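PDB 2B0R: possible adenyl cyclase-associated protein from Cryptosporidium parvum, which probably binds and sequesters monomeric actin, helping to control the turnover of actin filaments. Local coordinates for residues 64-69 with 73-78; 151-156 with 161-166. All coordinates share one frame; numbering follows the deposited sequence.

Contact 1. Residues 64-69 with 73-78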
loop_
_atom_site.group_PDB
_atom_site.type_symbol
_atom_site.label_atom_id
_atom_site.label_comp_id
_atom_site.label_asym_id
_atom_site.label_seq_id
_atom_site.Cartn_x
_atom_site.Cartn_y
_atom_site.Cartn_z
ATOM N N ILE A 64 -5.710 27.143 11.001
ATOM C CA ILE A 64 -4.554 27.412 11.855
ATOM C C ILE A 64 -3.392 27.824 10.985
ATOM O O ILE A 64 -2.977 27.054 10.103
ATOM C CB ILE A 64 -4.128 26.210 12.669
ATOM C CG1 ILE A 64 -5.274 25.739 13.587
ATOM C CG2 ILE A 64 -2.816 26.519 13.420
ATOM C CD1 ILE A 64 -5.935 26.848 14.485
ATOM N N THR A 65 -2.875 29.029 11.234
ATOM C CA THR A 65 -1.773 29.573 10.454
ATOM C C THR A 65 -0.486 29.666 11.250
ATOM O O THR A 65 -0.446 30.229 12.337
ATOM C CB THR A 65 -2.113 30.958 9.837
ATOM O OG1 THR A 65 -3.087 30.794 8.811
ATOM C CG2 THR A 65 -0.894 31.609 9.213
ATOM N N LEU A 66 0.573 29.106 10.680
ATOM C CA LEU A 66 1.906 29.329 11.179
ATOM C C LEU A 66 2.582 30.352 10.266
ATOM O O LEU A 66 2.881 30.068 9.104
ATOM C CB LEU A 66 2.657 28.018 11.208
ATOM C CG LEU A 66 3.999 28.030 11.904
ATOM C CD1 LEU A 66 3.784 28.083 13.385
ATOM C CD2 LEU A 66 4.786 26.775 11.501
ATOM N N SER A 67 2.804 31.551 10.787
ATOM C CA SER A 67 3.288 32.644 9.955
ATOM C C SER A 67 4.767 32.979 10.172
ATOM O O SER A 67 5.318 33.847 9.513
ATOM C CB SER A 67 2.417 33.879 10.151
ATOM O OG SER A 67 2.470 34.281 11.493
ATOM N N GLU A 68 5.399 32.271 11.084
ATOM C CA GLU A 68 6.812 32.453 11.335
ATOM C C GLU A 68 7.588 31.195 10.919
ATOM O O GLU A 68 6.995 30.155 10.610
ATOM C CB GLU A 68 7.043 32.790 12.809
ATOM C CG GLU A 68 6.684 31.667 13.776
ATOM C CD GLU A 68 7.108 31.983 15.183
ATOM O OE1 GLU A 68 6.529 32.926 15.780
ATOM O OE2 GLU A 68 8.021 31.302 15.701
ATOM N N GLY A 69 8.911 31.296 10.903
ATOM C CA GLY A 69 9.763 30.168 10.559
ATOM C C GLY A 69 10.664 30.479 9.384
ATOM O O GLY A 69 10.436 31.433 8.624
ATOM N N ASN A 73 13.937 25.376 9.976
ATOM C CA ASN A 73 12.898 24.772 10.783
ATOM C C ASN A 73 12.178 23.618 10.119
ATOM O O ASN A 73 12.094 23.526 8.886
ATOM C CB ASN A 73 11.860 25.827 11.181
ATOM C CG ASN A 73 12.400 26.837 12.160
ATOM O OD1 ASN A 73 12.467 28.033 11.864
ATOM N ND2 ASN A 73 12.793 26.364 13.332
ATOM N N LYS A 74 11.639 22.756 10.964
ATOM C CA LYS A 74 10.781 21.671 10.559
ATOM C C LYS A 74 9.383 21.984 11.077
ATOM O O LYS A 74 9.220 22.813 11.967
ATOM C CB LYS A 74 11.316 20.364 11.163
ATOM C CG LYS A 74 12.660 19.966 10.585
ATOM C CD LYS A 74 13.282 18.807 11.275
ATOM C CE LYS A 74 14.569 18.407 10.533
ATOM N NZ LYS A 74 15.436 17.407 11.261
ATOM N N VAL A 75 8.368 21.348 10.517
ATOM C CA VAL A 75 7.015 21.479 11.058
ATOM C C VAL A 75 6.494 20.060 11.173
ATOM O O VAL A 75 6.638 19.288 10.238
ATOM C CB VAL A 75 6.124 22.360 10.143
ATOM C CG1 VAL A 75 4.693 22.521 10.704
ATOM C CG2 VAL A 75 6.758 23.731 9.947
ATOM N N SER A 76 5.983 19.694 12.345
ATOM C CA SER A 76 5.326 18.390 12.558
ATOM C C SER A 76 3.849 18.626 12.811
ATOM O O SER A 76 3.481 19.363 13.734
ATOM C CB SER A 76 5.918 17.634 13.756
ATOM O OG SER A 76 7.146 16.976 13.440
ATOM N N VAL A 77 2.995 18.025 11.992
ATOM C CA VAL A 77 1.570 18.114 12.233
ATOM C C VAL A 77 1.009 16.744 12.579
ATOM O O VAL A 77 1.086 15.812 11.744
ATOM C CB VAL A 77 0.808 18.703 11.042
ATOM C CG1 VAL A 77 -0.681 18.833 11.394
ATOM C CG2 VAL A 77 1.389 20.047 10.636
ATOM N N ARG A 78 0.447 16.625 13.798
ATOM C CA ARG A 78 -0.077 15.335 14.313
ATOM C C ARG A 78 -1.501 15.431 14.831
ATOM O O ARG A 78 -1.939 16.491 15.337
ATOM C CB ARG A 78 0.814 14.766 15.426
ATOM C CG ARG A 78 2.303 14.657 15.081
ATOM C CD ARG A 78 3.131 14.081 16.239
#

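Contact 2. Residues 151-156 with 161-166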
loop_
_atom_site.group_PDB
_atom_site.type_symbol
_atom_site.label_atom_id
_atom_site.label_comp_id
_atom_site.label_asym_id
_atom_site.label_seq_id
_atom_site.Cartn_x
_atom_site.Cartn_y
_atom_site.Cartn_z
ATOM N N VAL A 151 7.590 17.635 -8.937
ATOM C CA VAL A 151 7.719 17.042 -7.602
ATOM C C VAL A 151 7.761 15.497 -7.656
ATOM O O VAL A 151 7.055 14.883 -8.426
ATOM C CB VAL A 151 6.582 17.551 -6.665
ATOM C CG1 VAL A 151 5.197 17.163 -7.232
ATOM C CG2 VAL A 151 6.788 17.064 -5.257
ATOM N N GLU A 152 8.624 14.903 -6.850
ATOM C CA GLU A 152 8.765 13.458 -6.787
ATOM C C GLU A 152 7.933 12.948 -5.660
ATOM O O GLU A 152 8.086 13.393 -4.523
ATOM C CB GLU A 152 10.199 13.103 -6.537
ATOM C CG GLU A 152 11.123 13.515 -7.656
ATOM C CD GLU A 152 12.547 13.054 -7.417
ATOM O OE1 GLU A 152 13.376 13.287 -8.318
ATOM O OE2 GLU A 152 12.840 12.477 -6.330
ATOM N N VAL A 153 7.009 12.053 -5.967
ATOM C CA VAL A 153 6.127 11.491 -4.933
ATOM C C VAL A 153 6.492 10.030 -4.699
ATOM O O VAL A 153 6.453 9.223 -5.613
ATOM C CB VAL A 153 4.611 11.623 -5.286
ATOM C CG1 VAL A 153 3.767 11.387 -4.060
ATOM C CG2 VAL A 153 4.293 12.986 -5.866
ATOM N N TYR A 154 6.903 9.722 -3.482
ATOM C CA TYR A 154 7.190 8.350 -3.076
ATOM C C TYR A 154 5.954 7.803 -2.381
ATOM O O TYR A 154 5.330 8.506 -1.565
ATOM C CB TYR A 154 8.439 8.293 -2.176
ATOM C CG TYR A 154 9.711 8.677 -2.907
ATOM C CD1 TYR A 154 10.054 10.039 -3.125
ATOM C CD2 TYR A 154 10.570 7.691 -3.411
ATOM C CE1 TYR A 154 11.245 10.400 -3.820
ATOM C CE2 TYR A 154 11.740 8.027 -4.126
ATOM C CZ TYR A 154 12.077 9.381 -4.320
ATOM O OH TYR A 154 13.229 9.687 -5.023
ATOM N N SER A 155 5.564 6.578 -2.742
ATOM C CA SER A 155 4.334 5.987 -2.234
ATOM C C SER A 155 4.494 4.534 -1.886
ATOM O O SER A 155 5.091 3.753 -2.655
ATOM C CB SER A 155 3.200 6.130 -3.250
ATOM O OG SER A 155 3.518 5.457 -4.446
ATOM N N SER A 156 3.941 4.163 -0.738
ATOM C CA SER A 156 3.963 2.782 -0.288
ATOM C C SER A 156 2.747 2.592 0.563
ATOM O O SER A 156 2.413 3.498 1.366
ATOM C CB SER A 156 5.226 2.483 0.539
ATOM O OG SER A 156 5.272 3.360 1.635
ATOM N N MET A 161 -4.454 8.195 -4.529
ATOM C CA MET A 161 -3.540 9.304 -4.531
ATOM C C MET A 161 -3.613 10.016 -5.866
ATOM O O MET A 161 -3.453 9.372 -6.930
ATOM C CB MET A 161 -2.118 8.810 -4.299
ATOM C CG MET A 161 -1.879 8.097 -2.985
ATOM S SD MET A 161 -0.385 7.105 -3.120
ATOM C CE MET A 161 -0.941 5.874 -4.296
ATOM N N ASN A 162 -3.832 11.336 -5.834
ATOM C CA ASN A 162 -3.801 12.128 -7.076
ATOM C C ASN A 162 -2.861 13.297 -7.043
ATOM O O ASN A 162 -2.626 13.926 -5.988
ATOM C CB ASN A 162 -5.187 12.627 -7.468
ATOM C CG ASN A 162 -6.187 11.539 -7.491
ATOM O OD1 ASN A 162 -6.140 10.630 -8.339
ATOM N ND2 ASN A 162 -7.068 11.570 -6.542
ATOM N N LEU A 163 -2.306 13.565 -8.215
ATOM C CA LEU A 163 -1.551 14.754 -8.455
ATOM C C LEU A 163 -2.368 15.666 -9.342
ATOM O O LEU A 163 -3.025 15.211 -10.310
ATOM C CB LEU A 163 -0.253 14.415 -9.124
ATOM C CG LEU A 163 0.914 14.259 -8.167
ATOM C CD1 LEU A 163 2.066 13.573 -8.936
ATOM C CD2 LEU A 163 1.365 15.610 -7.624
ATOM N N LEU A 164 -2.351 16.956 -8.995
ATOM C CA LEU A 164 -3.090 17.949 -9.745
ATOM C C LEU A 164 -2.236 19.159 -10.079
ATOM O O LEU A 164 -1.540 19.743 -9.206
ATOM C CB LEU A 164 -4.351 18.361 -9.012
ATOM C CG LEU A 164 -5.249 17.271 -8.448
ATOM C CD1 LEU A 164 -4.979 17.161 -6.962
ATOM C CD2 LEU A 164 -6.720 17.601 -8.709
ATOM N N PHE A 165 -2.312 19.522 -11.358
ATOM C CA PHE A 165 -1.477 20.548 -11.968
ATOM C C PHE A 165 -2.352 21.686 -12.445
ATOM O O PHE A 165 -3.382 21.438 -13.081
ATOM C CB PHE A 165 -0.675 19.945 -13.129
ATOM C CG PHE A 165 0.143 18.774 -12.718
ATOM C CD1 PHE A 165 -0.267 17.479 -13.020
ATOM C CD2 PHE A 165 1.297 18.949 -11.966
ATOM C CE1 PHE A 165 0.484 16.375 -12.605
ATOM C CE2 PHE A 165 2.056 17.844 -11.542
ATOM C CZ PHE A 165 1.639 16.556 -11.864
ATOM N N PRO A 166 -1.928 22.939 -12.181
ATOM C CA PRO A 166 -2.787 24.091 -12.449
ATOM C C PRO A 166 -2.888 24.247 -13.944
ATOM O O PRO A 166 -1.863 24.189 -14.658
ATOM C CB PRO A 166 -2.023 25.277 -11.840
ATOM C CG PRO A 166 -0.850 24.674 -11.070
ATOM C CD PRO A 166 -0.597 23.338 -11.695
#

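Contact 1. Residues 64-69 with 73-78
Asn73 brings the flat group of this contact, a side-chain amide whose OD1 touches Gly69. Gly69 CA lies 3.7 Å from Asn73 OD1 and about 39° out of the amide plane, so the glycine sits to one side of the oxygen rather than level with the amide. The CG of Asn73 sits beside its own backbone N (chi1 -69°), which swings the amide toward the loop. Both ends of the amide are also gripped from outside the two segments: OD1 accepts a hydrogen bond from Ser70 N, and ND2 donates one to Asp50 O, which fixes the rotation of the group. The backbone angles of Gly69 leave no room for a CB beside the carbonyl O of Glu68, a conformation that by itself calls for glycine; the missing CB would point toward Asn73.

The turn is a corner of a right-handed parallel beta-helix, the fold of the CAP C-terminal domain, in which strand 64-66 belongs to one sheet and strand 74-81 to the other. Inside the coil the contact between the two segments is apolar. Leu66 and Val75 reach toward each other tip to tip, CD2 of Leu66 lying 3.9 Å from CG2 of Val75. The leucine carries its CG anti to the backbone N (chi1 -171°). Tyr52 and Val45, on strands 51-55 and 44-48, also pack on Leu66, and Val91 lies against Val75.

Contact 2. Residues 151-156 with 161-166
Leu163 meets Val151 and Val153 with its two methyl branches, the main apolar element of this contact. Its CD1 comes tip to tip with Val153 CG2 at 3.8 Å, whereas CD2 passes Val151 CG1 at a slant, 4.2 Å away. The valines differ in the branch they offer: Val153 presents the methyl beside its own backbone N, Val151 the one held between N and the carbonyl carbon (chi1 60°).

A sulfur contact follows two residues along each strand. Met161 SD approaches the CB of Ser155 at 3.7 Å, so the serine takes part here through its carbon. Leu134 packs on both Val153 and Met161.

The hydrogen bond within 151-156 lies on the side of the strand turned from 161-166: Tyr154 OH donates to Glu152 OE2 over 3.1 Å, approaching from above the carboxylate plane. At the outer edge of this chain's sheet a strand of the second subunit pairs antiparallel with Val153 to Ser155, extending the sheet across the interface; separately, Tyr186 of that subunit stacks on the ring of Phe165.

The CA atoms of Val153 and Leu163 stand 9.1 Å apart, too far for backbone pairing, as befits facing sheets of one beta-helix coil. All five touching residues are buried and they meet through carbon and sulfur alone, which suggests that the strands are held chiefly by close fit and exclusion of water, with no directed bond between them.

Overall arrangement
The two contacts illustrate how a beta-helix repeats one plan along its length: each joins the same two sheets across a coil, contact 1 early in the chain and contact 2 later. They lie on opposite sides of the chain's centre, with centres 22 Å apart and nearest atoms about 16 Å apart. Contact 1 is partly buried, only two of its four touching residues being buried, and mixes a polar loop corner with one methyl pair. Contact 2 is core throughout and built from carbon and sulfur contacts across its segments. Their surroundings differ too: no other subunit touches 64-69 or 73-78, whereas 151-156 and 161-166 adjoin the second subunit.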